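Local coordinates for protein putative thiosugar synthase (Amycolatopsis orientalis, PDB 4N6F) that probably builds a 2-thiosugar phosphate on a covalently held hexose phosphate with sulphur from a carrier protein, using a ThiG-type TIM barrel, at residues M67-A70 and P74-D77; P13-G18 and E138-I143; S85-K90 and L94-I99; L109-R114 and R130-E135. All coordinates share one frame; numbering follows the deposited sequence.

Contact 1. Residues M67-A70 and P74-D77; sequences MDLA and PLDD. With CA (calcium ion), chain D.
Leu69 and Ala70, late in helix 60-70, meet Leu75 in a small hydrophobic helix-to-loop contact at the periphery of the TIM barrel, where the chain turns back toward strand 79-83. Leu75 carries one side of it, with its two methyl groups divided between two neighbours. CD1 of Leu75 lies against Ala70, 4.0 Å from its CB, and CD2 of Leu75 touches CD2 of Leu69 at 4.2 Å, the two leucine side chains crossing at about a right angle. Leu69 reaches it because its CG is anti to the backbone N (chi1 -174°), which throws the branch toward the loop. A water completes the junction: it donates to Ala70 O at 2.8 Å and accepts from Leu75 N, bridging Ala70 of the helix to the loop. Asp77 N bonds back to Pro74 O at 3.0 Å, closing the short 3-10 turn. On another side of the helix, Asp68 grips a calcium ion twice, through its carbonyl O and through OD1, the latter 2.3 Å from the metal; three waters with Asp71 and Glu72 bring the ligand atoms to seven. Leu69 also packs on Val36 and Val39 of helix 36-46, Phe51 of strand 50-52 lies against both leucines, and Leu75 O accepts a hydrogen bond from Trp80 NE1 in strand 79-83.

Contact 2. Residues P13-G18 and E138-I143; sequences PWLKIG and ELLPFI
Ile17 and Glu138 bring their CA atoms to 7.9 Å of each other, but the backbones then diverge, so that Leu15 and Leu140 stand 11.1 Å apart between CA atoms: the segments meet through side chains and do not pair as strands. The motif is a hairpin laid over a TIM barrel. Strand 15-17 pairs antiparallel with 20-22, and it faces the early part of barrel strand 138-143, whereas Phe142 further along that strand touches the bound sugar phosphate. A classic beta bulge opens the hairpin, with Trp14 and Leu15 both opposite Phe22. The Trp14 ring has one face against Leu15 CB, 3.5 Å above its plane and offset toward the rim, and its NE1 is tied to Ser24 O. Leu15 and Leu140 touch loosely by their CD2 methyls, 4.4 Å apart; Leu139 turns the other way, onto Leu132 and Arg133 of helix 122-134, as expected of alternating residues in a barrel strand. Ile17 also rests on Phe22, so the hairpin's apolar side is shared between its own partner strand and the barrel. The chain of Glu138 bends at chi2 (-80°), laying its aliphatic part along Ile17, and the two side chains slide past each other in opposite directions. Here Ile17 CG2, anti to its backbone N, settles 3.6 Å from Glu138 CG and 3.8 Å from Glu138 CD.

Contact 3. Residues S85-K90 and L94-I99; sequences SFARTK and LRSARI
Lys90 O accepts a hydrogen bond from Leu94 N at 2.9 Å, nearly straight at 166°, the first-turn bond typical of an alpha helix start. The two side chains lie alongside each other and point the same way: with Lys90 CG anti to the backbone N (chi1 161°), the lysine's aliphatic chain runs beside Leu94, and its CE comes 4.1 Å from Leu94 CD1. Ala87, in the loop before the helix, sets its CB 4.2 Å from Ser96 OG, a light touch; that hydroxyl is bonded to Ser92 O within the helix. The start is fixed by Thr89 at the N-cap position, whose OG1 takes the hydrogen bond of Ser92 N. Farther out, Lys90 NZ forms a long, weak ion pair with Glu127, and at the loop's other end Ser85 touches the bound sugar phosphate. Helix 90-104 packs on the outside of the barrel: Leu94 and Ala97 rest on Leu132 of helix 122-134, and Ala97 also reaches Leu109 of strand 108-111.

Contact 4. Residues L109-R114 and R130-E135; sequences LKLDVR and RELRAE. With F6R (fructose -6-phosphate), chain F.
The guanidinium of Arg114 is engaged at its edge, where Asp112 and the bound fructose 6-phosphate both meet it. NH2 donates to sugar O4 at 2.7 Å, with weak bonds from NH2 and NH1 of Arg114 to sugar O3. The same NH2 forms a salt bridge with Asp112 OD1 at 3.1 Å; that oxygen lies nearly in the guanidinium plane, yet the donor reaches it from above the carboxylate plane, 72° out. The arginine chain, extended from CG to NE, carries the group to the sugar, and Asn118 holds NH1 while Arg162 is a second partner for Asp112 OD1. With a methionine in place of Arg114, O4 of the sugar would probably lose this donor and the Asp112 carboxylate one of its charged mates, leaving it freer to turn. Lys110 NZ is covalently bonded to sugar C1 at 1.5 Å, and Asp112 OD2 sits 3.1 Å from that carbon. Lys110 points into the barrel; Leu109 and Leu111, either side of it in strand 108-111, point outward to helix 122-134. There Leu132 CD1 meets Leu109 CD2 at 3.6 Å and Leu111 CD1 at 4.1 Å, crossing Leu109 at about a right angle. This is a beta-alpha-beta unit of a TIM barrel, its strand bearing a lysine whose link to the sugar has single-bond length beside a C2 carbonyl, consistent with a rearranged product of an initial Schiff base.

Contact 4 adjoins both contact 2 and contact 3, which do not touch each other (centres about 18 Å apart). Contacts 3 and 4, centres about 9 Å apart, share the packing of helices 90-104 and 122-134 and a salt bridge, Arg98 NH2 to Glu131 OE1 at 3.1 Å. Contacts 2 and 4, about 12 Å apart between centres, adjoin in the parallel sheet, where Leu109 N and O probably bond to Glu138 O and Leu140 N. Contact 1 lies apart, its centre about 22 to 26 Å from the others. Along the chain, contact 2 encloses contacts 1, 3 and 4, which follow in series. The N-terminal hairpin thus meets a mid-sequence strand, while the sugar site borders contacts 2 to 4.

Contact 1. Residues M67-A70 and P74-D77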
loop_
_atom_site.group_PDB
_atom_site.type_symbol
_atom_site.label_atom_id
_atom_site.label_comp_id
_atom_site.label_asym_id
_atom_site.label_seq_id
_atom_site.Cartn_x
_atom_site.Cartn_y
_atom_site.Cartn_z
ATOM N N MET A 67 0.456 -28.163 -20.929
ATOM C CA MET A 67 1.779 -28.548 -21.450
ATOM C C MET A 67 2.551 -27.340 -21.984
ATOM O O MET A 67 3.757 -27.234 -21.771
ATOM C CB MET A 67 1.666 -29.633 -22.533
ATOM C CG MET A 67 1.412 -31.042 -21.994
ATOM S SD MET A 67 2.800 -31.814 -21.103
ATOM C CE MET A 67 2.290 -31.597 -19.394
ATOM N N ASP A 68 1.850 -26.424 -22.649
ATOM C CA ASP A 68 2.457 -25.160 -23.063
ATOM C C ASP A 68 2.980 -24.367 -21.845
ATOM O O ASP A 68 4.099 -23.863 -21.869
ATOM C CB ASP A 68 1.450 -24.318 -23.872
ATOM C CG ASP A 68 2.108 -23.183 -24.669
ATOM O OD1 ASP A 68 3.343 -23.017 -24.600
ATOM O OD2 ASP A 68 1.385 -22.449 -25.384
ATOM N N LEU A 69 2.187 -24.277 -20.779
ATOM C CA LEU A 69 2.590 -23.512 -19.592
ATOM C C LEU A 69 3.717 -24.194 -18.813
ATOM O O LEU A 69 4.581 -23.523 -18.252
ATOM C CB LEU A 69 1.392 -23.288 -18.674
ATOM C CG LEU A 69 1.605 -22.390 -17.448
ATOM C CD1 LEU A 69 2.012 -20.968 -17.835
ATOM C CD2 LEU A 69 0.332 -22.373 -16.619
ATOM N N ALA A 70 3.711 -25.525 -18.805
ATOM C CA ALA A 70 4.608 -26.313 -17.956
ATOM C C ALA A 70 6.105 -26.191 -18.266
ATOM O O ALA A 70 6.918 -26.426 -17.381
ATOM C CB ALA A 70 4.198 -27.782 -17.983
ATOM N N PRO A 74 7.839 -23.188 -13.490
ATOM C CA PRO A 74 8.036 -24.382 -12.665
ATOM C C PRO A 74 6.779 -24.710 -11.855
ATOM O O PRO A 74 6.675 -24.326 -10.695
ATOM C CB PRO A 74 9.195 -23.979 -11.745
ATOM C CG PRO A 74 9.063 -22.501 -11.594
ATOM C CD PRO A 74 8.506 -22.002 -12.909
ATOM N N LEU A 75 5.829 -25.414 -12.465
ATOM C CA LEU A 75 4.548 -25.690 -11.805
ATOM C C LEU A 75 4.677 -26.622 -10.597
ATOM O O LEU A 75 3.751 -26.726 -9.794
ATOM C CB LEU A 75 3.525 -26.235 -12.799
ATOM C CG LEU A 75 3.127 -25.284 -13.934
ATOM C CD1 LEU A 75 2.228 -25.998 -14.929
ATOM C CD2 LEU A 75 2.442 -24.022 -13.423
ATOM N N ASP A 76 5.830 -27.274 -10.460
ATOM C CA ASP A 76 6.146 -28.066 -9.269
ATOM C C ASP A 76 6.364 -27.205 -8.022
ATOM O O ASP A 76 6.217 -27.692 -6.913
ATOM C CB ASP A 76 7.397 -28.927 -9.507
ATOM C CG ASP A 76 8.644 -28.090 -9.787
ATOM O OD1 ASP A 76 8.784 -27.587 -10.923
ATOM O OD2 ASP A 76 9.478 -27.926 -8.870
ATOM N N ASP A 77 6.735 -25.942 -8.202
ATOM C CA ASP A 77 6.875 -25.018 -7.077
ATOM C C ASP A 77 5.520 -24.525 -6.542
ATOM O O ASP A 77 5.476 -23.858 -5.525
ATOM C CB ASP A 77 7.731 -23.805 -7.472
ATOM C CG ASP A 77 9.213 -24.150 -7.660
ATOM O OD1 ASP A 77 9.629 -25.285 -7.329
ATOM O OD2 ASP A 77 9.962 -23.266 -8.136
HETATM CA CA CA D . 5.541 -23.358 -23.897
HETATM O O HOH W 1 6.046 -27.180 -14.779
HETATM O O HOH W 2 8.187 -22.750 -24.646
HETATM O O HOH W 3 5.508 -25.400 -25.033
HETATM O O HOH W 4 5.545 -21.934 -26.161
#

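Contact 2. Residues P13-G18 and E138-I143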
loop_
_atom_site.group_PDB
_atom_site.type_symbol
_atom_site.label_atom_id
_atom_site.label_comp_id
_atom_site.label_asym_id
_atom_site.label_seq_id
_atom_site.Cartn_x
_atom_site.Cartn_y
_atom_site.Cartn_z
ATOM N N PRO A 13 4.532 -19.364 6.392
ATOM C CA PRO A 13 3.297 -19.750 5.712
ATOM C C PRO A 13 2.091 -19.258 6.515
ATOM O O PRO A 13 2.097 -19.344 7.735
ATOM C CB PRO A 13 3.360 -21.286 5.674
ATOM C CG PRO A 13 4.631 -21.687 6.358
ATOM C CD PRO A 13 5.164 -20.494 7.090
ATOM N N TRP A 14 1.088 -18.715 5.830
ATOM C CA TRP A 14 -0.146 -18.261 6.473
ATOM C C TRP A 14 -1.203 -19.363 6.442
ATOM O O TRP A 14 -2.246 -19.242 7.072
ATOM C CB TRP A 14 -0.687 -16.978 5.813
ATOM C CG TRP A 14 -0.855 -17.059 4.308
ATOM C CD1 TRP A 14 0.096 -16.803 3.363
ATOM C CD2 TRP A 14 -2.034 -17.433 3.595
ATOM N NE1 TRP A 14 -0.414 -17.005 2.107
ATOM C CE2 TRP A 14 -1.722 -17.387 2.218
ATOM C CE3 TRP A 14 -3.327 -17.802 3.982
ATOM C CZ2 TRP A 14 -2.656 -17.686 1.229
ATOM C CZ3 TRP A 14 -4.258 -18.101 2.998
ATOM C CH2 TRP A 14 -3.916 -18.040 1.637
ATOM N N LEU A 15 -0.930 -20.424 5.692
ATOM C CA LEU A 15 -1.820 -21.562 5.594
ATOM C C LEU A 15 -1.003 -22.787 5.232
ATOM O O LEU A 15 -0.046 -22.710 4.445
ATOM C CB LEU A 15 -2.889 -21.320 4.522
ATOM C CG LEU A 15 -3.926 -22.425 4.293
ATOM C CD1 LEU A 15 -4.767 -22.654 5.541
ATOM C CD2 LEU A 15 -4.808 -22.066 3.106
ATOM N N LYS A 16 -1.379 -23.918 5.814
ATOM C CA LYS A 16 -0.750 -25.185 5.482
ATOM C C LYS A 16 -1.826 -26.257 5.372
ATOM O O LYS A 16 -2.672 -26.365 6.242
ATOM C CB LYS A 16 0.281 -25.573 6.546
ATOM C CG LYS A 16 1.157 -26.730 6.099
ATOM C CD LYS A 16 2.279 -27.025 7.084
ATOM C CE LYS A 16 3.286 -27.965 6.440
ATOM N NZ LYS A 16 3.545 -29.129 7.300
ATOM N N ILE A 17 -1.820 -27.035 4.298
ATOM C CA ILE A 17 -2.804 -28.117 4.142
ATOM C C ILE A 17 -2.037 -29.358 3.792
ATOM O O ILE A 17 -1.414 -29.418 2.736
ATOM C CB ILE A 17 -3.855 -27.816 3.057
ATOM C CG1 ILE A 17 -4.607 -26.538 3.403
ATOM C CG2 ILE A 17 -4.824 -28.988 2.915
ATOM C CD1 ILE A 17 -5.428 -25.962 2.277
ATOM N N GLY A 18 -2.059 -30.342 4.687
ATOM C CA GLY A 18 -1.169 -31.491 4.561
ATOM C C GLY A 18 0.261 -31.001 4.530
ATOM O O GLY A 18 0.660 -30.171 5.369
ATOM N N GLU A 138 -10.786 -30.152 1.162
ATOM C CA GLU A 138 -10.275 -28.969 1.843
ATOM C C GLU A 138 -10.743 -27.749 1.069
ATOM O O GLU A 138 -10.521 -27.663 -0.135
ATOM C CB GLU A 138 -8.755 -29.032 1.928
ATOM C CG GLU A 138 -8.229 -30.144 2.844
ATOM C CD GLU A 138 -8.256 -29.795 4.335
ATOM O OE1 GLU A 138 -7.967 -30.702 5.147
ATOM O OE2 GLU A 138 -8.536 -28.628 4.719
ATOM N N LEU A 139 -11.391 -26.803 1.753
ATOM C CA LEU A 139 -12.174 -25.771 1.080
ATOM C C LEU A 139 -11.752 -24.356 1.392
ATOM O O LEU A 139 -11.465 -24.025 2.539
ATOM C CB LEU A 139 -13.658 -25.910 1.430
ATOM C CG LEU A 139 -14.290 -27.270 1.152
ATOM C CD1 LEU A 139 -15.737 -27.230 1.598
ATOM C CD2 LEU A 139 -14.203 -27.644 -0.321
ATOM N N LEU A 140 -11.748 -23.534 0.342
ATOM C CA LEU A 140 -11.605 -22.097 0.426
ATOM C C LEU A 140 -12.831 -21.469 -0.251
ATOM O O LEU A 140 -12.802 -21.160 -1.454
ATOM C CB LEU A 140 -10.308 -21.641 -0.247
ATOM C CG LEU A 140 -8.990 -22.030 0.442
ATOM C CD1 LEU A 140 -8.519 -23.413 0.050
ATOM C CD2 LEU A 140 -7.899 -21.029 0.101
ATOM N N PRO A 141 -13.920 -21.294 0.522
ATOM C CA PRO A 141 -15.144 -20.690 0.011
ATOM C C PRO A 141 -15.100 -19.167 -0.051
ATOM O O PRO A 141 -14.342 -18.532 0.679
ATOM C CB PRO A 141 -16.220 -21.172 0.991
ATOM C CG PRO A 141 -15.495 -21.523 2.244
ATOM C CD PRO A 141 -14.076 -21.808 1.899
ATOM N N PHE A 142 -15.927 -18.608 -0.928
ATOM C CA PHE A 142 -16.042 -17.170 -1.147
ATOM C C PHE A 142 -17.397 -16.743 -0.598
ATOM O O PHE A 142 -18.423 -17.353 -0.931
ATOM C CB PHE A 142 -15.960 -16.901 -2.654
ATOM C CG PHE A 142 -15.768 -15.453 -3.041
ATOM C CD1 PHE A 142 -15.156 -14.539 -2.203
ATOM C CD2 PHE A 142 -16.150 -15.031 -4.301
ATOM C CE1 PHE A 142 -14.975 -13.220 -2.599
ATOM C CE2 PHE A 142 -15.978 -13.712 -4.705
ATOM C CZ PHE A 142 -15.386 -12.804 -3.853
ATOM N N ILE A 143 -17.398 -15.732 0.270
ATOM C CA ILE A 143 -18.628 -15.210 0.862
ATOM C C ILE A 143 -18.656 -13.688 0.900
ATOM O O ILE A 143 -17.609 -13.020 0.878
ATOM C CB ILE A 143 -18.861 -15.727 2.307
ATOM C CG1 ILE A 143 -17.745 -15.283 3.256
ATOM C CG2 ILE A 143 -18.979 -17.245 2.318
ATOM C CD1 ILE A 143 -18.115 -15.365 4.723
#

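Contact 3. Residues S85-K90 and L94-I99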
loop_
_atom_site.group_PDB
_atom_site.type_symbol
_atom_site.label_atom_id
_atom_site.label_comp_id
_atom_site.label_asym_id
_atom_site.label_seq_id
_atom_site.Cartn_x
_atom_site.Cartn_y
_atom_site.Cartn_z
ATOM N N SER A 85 -15.608 -22.103 -9.960
ATOM C CA SER A 85 -16.099 -20.785 -10.401
ATOM C C SER A 85 -16.788 -20.787 -11.779
ATOM O O SER A 85 -17.498 -19.841 -12.110
ATOM C CB SER A 85 -14.977 -19.741 -10.379
ATOM O OG SER A 85 -14.009 -19.995 -11.375
ATOM N N PHE A 86 -16.576 -21.832 -12.575
ATOM C CA PHE A 86 -17.253 -21.951 -13.869
ATOM C C PHE A 86 -18.660 -22.511 -13.734
ATOM O O PHE A 86 -19.498 -22.290 -14.604
ATOM C CB PHE A 86 -16.421 -22.789 -14.839
ATOM C CG PHE A 86 -15.237 -22.054 -15.380
ATOM C CD1 PHE A 86 -15.391 -21.142 -16.416
ATOM C CD2 PHE A 86 -13.976 -22.237 -14.831
ATOM C CE1 PHE A 86 -14.302 -20.440 -16.912
ATOM C CE2 PHE A 86 -12.886 -21.537 -15.320
ATOM C CZ PHE A 86 -13.049 -20.638 -16.362
ATOM N N ALA A 87 -18.914 -23.228 -12.644
ATOM C CA ALA A 87 -20.248 -23.756 -12.352
ATOM C C ALA A 87 -21.181 -22.632 -11.896
ATOM O O ALA A 87 -20.764 -21.734 -11.165
ATOM C CB ALA A 87 -20.161 -24.839 -11.289
ATOM N N ARG A 88 -22.443 -22.702 -12.328
ATOM C CA ARG A 88 -23.427 -21.645 -12.077
ATOM C C ARG A 88 -24.434 -21.993 -10.965
ATOM O O ARG A 88 -24.986 -21.092 -10.327
ATOM C CB ARG A 88 -24.168 -21.304 -13.376
ATOM C CG ARG A 88 -24.903 -19.972 -13.345
ATOM C CD ARG A 88 -25.520 -19.614 -14.694
ATOM N NE ARG A 88 -24.576 -18.907 -15.566
ATOM C CZ ARG A 88 -24.387 -17.584 -15.592
ATOM N NH1 ARG A 88 -25.079 -16.769 -14.794
ATOM N NH2 ARG A 88 -23.495 -17.064 -16.432
ATOM N N THR A 89 -24.680 -23.283 -10.743
ATOM C CA THR A 89 -25.538 -23.736 -9.649
ATOM C C THR A 89 -24.714 -24.455 -8.595
ATOM O O THR A 89 -23.589 -24.883 -8.859
ATOM C CB THR A 89 -26.620 -24.728 -10.139
ATOM O OG1 THR A 89 -25.993 -25.859 -10.764
ATOM C CG2 THR A 89 -27.565 -24.060 -11.127
ATOM N N LYS A 90 -25.303 -24.601 -7.412
ATOM C CA LYS A 90 -24.723 -25.391 -6.328
ATOM C C LYS A 90 -24.440 -26.828 -6.753
ATOM O O LYS A 90 -23.360 -27.360 -6.490
ATOM C CB LYS A 90 -25.658 -25.379 -5.115
ATOM C CG LYS A 90 -25.400 -26.492 -4.114
ATOM C CD LYS A 90 -26.032 -26.204 -2.762
ATOM C CE LYS A 90 -26.039 -27.452 -1.888
ATOM N NZ LYS A 90 -27.350 -28.160 -1.888
ATOM N N LEU A 94 -20.838 -28.829 -6.766
ATOM C CA LEU A 94 -20.603 -30.113 -6.101
ATOM C C LEU A 94 -20.065 -31.153 -7.068
ATOM O O LEU A 94 -19.139 -31.895 -6.743
ATOM C CB LEU A 94 -21.885 -30.641 -5.452
ATOM C CG LEU A 94 -22.355 -29.859 -4.228
ATOM C CD1 LEU A 94 -23.768 -30.276 -3.845
ATOM C CD2 LEU A 94 -21.390 -30.045 -3.060
ATOM N N ARG A 95 -20.641 -31.205 -8.263
ATOM C CA ARG A 95 -20.193 -32.171 -9.263
ATOM C C ARG A 95 -18.805 -31.847 -9.791
ATOM O O ARG A 95 -18.004 -32.750 -9.964
ATOM C CB ARG A 95 -21.198 -32.281 -10.408
ATOM C CG ARG A 95 -22.499 -32.949 -9.995
ATOM C CD ARG A 95 -23.527 -32.871 -11.110
ATOM N NE ARG A 95 -23.081 -33.674 -12.245
ATOM C CZ ARG A 95 -23.269 -34.986 -12.367
ATOM N NH1 ARG A 95 -22.798 -35.619 -13.435
ATOM N NH2 ARG A 95 -23.932 -35.668 -11.440
ATOM N N SER A 96 -18.509 -30.573 -10.024
ATOM C CA SER A 96 -17.162 -30.183 -10.456
ATOM C C SER A 96 -16.120 -30.658 -9.457
ATOM O O SER A 96 -15.089 -31.218 -9.836
ATOM C CB SER A 96 -17.049 -28.669 -10.608
ATOM O OG SER A 96 -17.787 -28.228 -11.729
ATOM N N ALA A 97 -16.410 -30.436 -8.176
ATOM C CA ALA A 97 -15.484 -30.770 -7.097
ATOM C C ALA A 97 -15.206 -32.264 -7.004
ATOM O O ALA A 97 -14.061 -32.665 -6.793
ATOM C CB ALA A 97 -16.031 -30.261 -5.771
ATOM N N ARG A 98 -16.252 -33.083 -7.127
ATOM C CA ARG A 98 -16.086 -34.546 -7.088
ATOM C C ARG A 98 -15.274 -35.072 -8.272
ATOM O O ARG A 98 -14.439 -35.960 -8.101
ATOM C CB ARG A 98 -17.435 -35.282 -7.030
ATOM C CG ARG A 98 -17.978 -35.520 -5.626
ATOM C CD ARG A 98 -19.228 -34.701 -5.348
ATOM N NE ARG A 98 -19.817 -35.024 -4.050
ATOM C CZ ARG A 98 -21.074 -34.759 -3.691
ATOM N NH1 ARG A 98 -21.916 -34.172 -4.533
ATOM N NH2 ARG A 98 -21.498 -35.096 -2.475
ATOM N N ILE A 99 -15.522 -34.531 -9.464
ATOM C CA ILE A 99 -14.753 -34.920 -10.655
ATOM C C ILE A 99 -13.293 -34.507 -10.504
ATOM O O ILE A 99 -12.390 -35.299 -10.771
ATOM C CB ILE A 99 -15.353 -34.341 -11.966
ATOM C CG1 ILE A 99 -16.447 -35.274 -12.514
ATOM C CG2 ILE A 99 -14.279 -34.172 -13.040
ATOM C CD1 ILE A 99 -17.778 -35.206 -11.792
#

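Contact 4. Residues L109-R114 and R130-E135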
loop_
_atom_site.group_PDB
_atom_site.type_symbol
_atom_site.label_atom_id
_atom_site.label_comp_id
_atom_site.label_asym_id
_atom_site.label_seq_id
_atom_site.Cartn_x
_atom_site.Cartn_y
_atom_site.Cartn_z
ATOM N N LEU A 109 -9.793 -27.011 -2.816
ATOM C CA LEU A 109 -10.799 -26.457 -3.698
ATOM C C LEU A 109 -11.140 -24.996 -3.435
ATOM O O LEU A 109 -11.512 -24.613 -2.315
ATOM C CB LEU A 109 -12.080 -27.286 -3.582
ATOM C CG LEU A 109 -13.203 -26.910 -4.559
ATOM C CD1 LEU A 109 -12.862 -27.389 -5.970
ATOM C CD2 LEU A 109 -14.531 -27.494 -4.101
ATOM N N LYS A 110 -11.031 -24.194 -4.490
ATOM C CA LYS A 110 -11.549 -22.835 -4.509
ATOM C C LYS A 110 -13.018 -22.978 -4.785
ATOM O O LYS A 110 -13.421 -23.293 -5.897
ATOM C CB LYS A 110 -10.782 -22.018 -5.555
ATOM C CG LYS A 110 -11.315 -20.629 -5.821
ATOM C CD LYS A 110 -10.439 -19.914 -6.843
ATOM C CE LYS A 110 -10.904 -18.489 -7.147
ATOM N NZ LYS A 110 -12.035 -18.533 -8.089
ATOM N N LEU A 111 -13.831 -22.811 -3.749
ATOM C CA LEU A 111 -15.259 -23.089 -3.838
ATOM C C LEU A 111 -16.020 -21.808 -4.077
ATOM O O LEU A 111 -15.965 -20.875 -3.262
ATOM C CB LEU A 111 -15.748 -23.755 -2.556
ATOM C CG LEU A 111 -17.253 -24.011 -2.440
ATOM C CD1 LEU A 111 -17.735 -24.976 -3.512
ATOM C CD2 LEU A 111 -17.569 -24.540 -1.052
ATOM N N ASP A 112 -16.729 -21.770 -5.203
ATOM C CA ASP A 112 -17.535 -20.631 -5.603
ATOM C C ASP A 112 -18.944 -21.116 -5.961
ATOM O O ASP A 112 -19.110 -22.029 -6.785
ATOM C CB ASP A 112 -16.897 -19.940 -6.811
ATOM C CG ASP A 112 -15.685 -19.107 -6.437
ATOM O OD1 ASP A 112 -15.845 -18.126 -5.702
ATOM O OD2 ASP A 112 -14.563 -19.416 -6.895
ATOM N N VAL A 113 -19.937 -20.540 -5.289
ATOM C CA VAL A 113 -21.347 -20.767 -5.569
ATOM C C VAL A 113 -21.998 -19.390 -5.621
ATOM O O VAL A 113 -22.181 -18.746 -4.587
ATOM C CB VAL A 113 -22.018 -21.609 -4.473
ATOM C CG1 VAL A 113 -23.481 -21.864 -4.806
ATOM C CG2 VAL A 113 -21.282 -22.928 -4.294
ATOM N N ARG A 114 -22.332 -18.936 -6.826
ATOM C CA ARG A 114 -22.789 -17.558 -7.026
ATOM C C ARG A 114 -24.202 -17.444 -7.576
ATOM O O ARG A 114 -24.670 -18.319 -8.304
ATOM C CB ARG A 114 -21.831 -16.833 -7.962
ATOM C CG ARG A 114 -20.395 -16.980 -7.525
ATOM C CD ARG A 114 -19.462 -16.081 -8.300
ATOM N NE ARG A 114 -18.114 -16.179 -7.751
ATOM C CZ ARG A 114 -17.056 -15.525 -8.211
ATOM N NH1 ARG A 114 -17.169 -14.700 -9.251
ATOM N NH2 ARG A 114 -15.877 -15.698 -7.621
ATOM N N ARG A 130 -20.484 -27.849 3.633
ATOM C CA ARG A 130 -20.763 -28.990 4.531
ATOM C C ARG A 130 -20.768 -30.327 3.797
ATOM O O ARG A 130 -20.218 -31.316 4.279
ATOM C CB ARG A 130 -22.101 -28.795 5.248
ATOM C CG ARG A 130 -22.047 -27.761 6.357
ATOM C CD ARG A 130 -23.434 -27.429 6.882
ATOM N NE ARG A 130 -23.363 -26.483 7.996
ATOM C CZ ARG A 130 -24.357 -25.692 8.404
ATOM N NH1 ARG A 130 -25.544 -25.704 7.800
ATOM N NH2 ARG A 130 -24.158 -24.876 9.432
ATOM N N GLU A 131 -21.372 -30.357 2.618
ATOM C CA GLU A 131 -21.416 -31.597 1.840
ATOM C C GLU A 131 -20.015 -32.013 1.386
ATOM O O GLU A 131 -19.650 -33.186 1.482
ATOM C CB GLU A 131 -22.344 -31.435 0.644
ATOM C CG GLU A 131 -22.867 -32.741 0.085
ATOM C CD GLU A 131 -23.945 -32.516 -0.961
ATOM O OE1 GLU A 131 -23.782 -33.034 -2.086
ATOM O OE2 GLU A 131 -24.938 -31.806 -0.663
ATOM N N LEU A 132 -19.222 -31.055 0.904
ATOM C CA LEU A 132 -17.845 -31.369 0.486
ATOM C C LEU A 132 -16.919 -31.688 1.653
ATOM O O LEU A 132 -16.019 -32.510 1.510
ATOM C CB LEU A 132 -17.272 -30.258 -0.387
ATOM C CG LEU A 132 -17.945 -30.166 -1.763
ATOM C CD1 LEU A 132 -17.453 -28.967 -2.548
ATOM C CD2 LEU A 132 -17.740 -31.439 -2.574
ATOM N N ARG A 133 -17.151 -31.060 2.808
ATOM C CA ARG A 133 -16.369 -31.355 4.023
ATOM C C ARG A 133 -16.611 -32.772 4.534
ATOM O O ARG A 133 -15.683 -33.413 5.042
ATOM C CB ARG A 133 -16.670 -30.348 5.143
ATOM C CG ARG A 133 -15.976 -28.995 4.983
ATOM C CD ARG A 133 -14.464 -29.116 5.024
ATOM N NE ARG A 133 -14.013 -29.740 6.263
ATOM C CZ ARG A 133 -12.902 -30.463 6.415
ATOM N NH1 ARG A 133 -12.606 -30.973 7.609
ATOM N NH2 ARG A 133 -12.088 -30.695 5.393
ATOM N N ALA A 134 -17.845 -33.264 4.395
ATOM C CA ALA A 134 -18.172 -34.651 4.784
ATOM C C ALA A 134 -17.356 -35.667 3.994
ATOM O O ALA A 134 -17.080 -36.759 4.480
ATOM C CB ALA A 134 -19.660 -34.928 4.607
ATOM N N GLU A 135 -16.961 -35.299 2.780
ATOM C CA GLU A 135 -16.084 -36.143 1.963
ATOM C C GLU A 135 -14.584 -35.842 2.103
ATOM O O GLU A 135 -13.780 -36.329 1.317
ATOM C CB GLU A 135 -16.475 -36.016 0.505
ATOM C CG GLU A 135 -17.906 -36.427 0.234
ATOM C CD GLU A 135 -18.304 -36.138 -1.189
ATOM O OE1 GLU A 135 -19.469 -35.757 -1.409
ATOM O OE2 GLU A 135 -17.450 -36.273 -2.088
HETATM C C1 F6R F . -12.783 -17.254 -8.220
HETATM C C2 F6R F . -12.120 -16.331 -9.205
HETATM C C3 F6R F . -12.762 -15.047 -9.671
HETATM C C4 F6R F . -12.614 -14.009 -8.557
HETATM C C5 F6R F . -12.869 -12.589 -9.072
HETATM C C6 F6R F . -12.215 -11.556 -8.176
HETATM O O2 F6R F . -10.987 -16.589 -9.616
HETATM O O3 F6R F . -14.139 -15.177 -10.040
HETATM O O4 F6R F . -13.553 -14.296 -7.509
HETATM O O5 F6R F . -12.365 -12.414 -10.395
HETATM O O6 F6R F . -12.624 -10.265 -8.613
HETATM P P F6R F . -11.708 -9.309 -9.502
HETATM O O1P F6R F . -11.805 -9.916 -10.870
HETATM O O2P F6R F . -10.321 -9.359 -8.921
HETATM O O3P F6R F . -12.374 -7.981 -9.284
#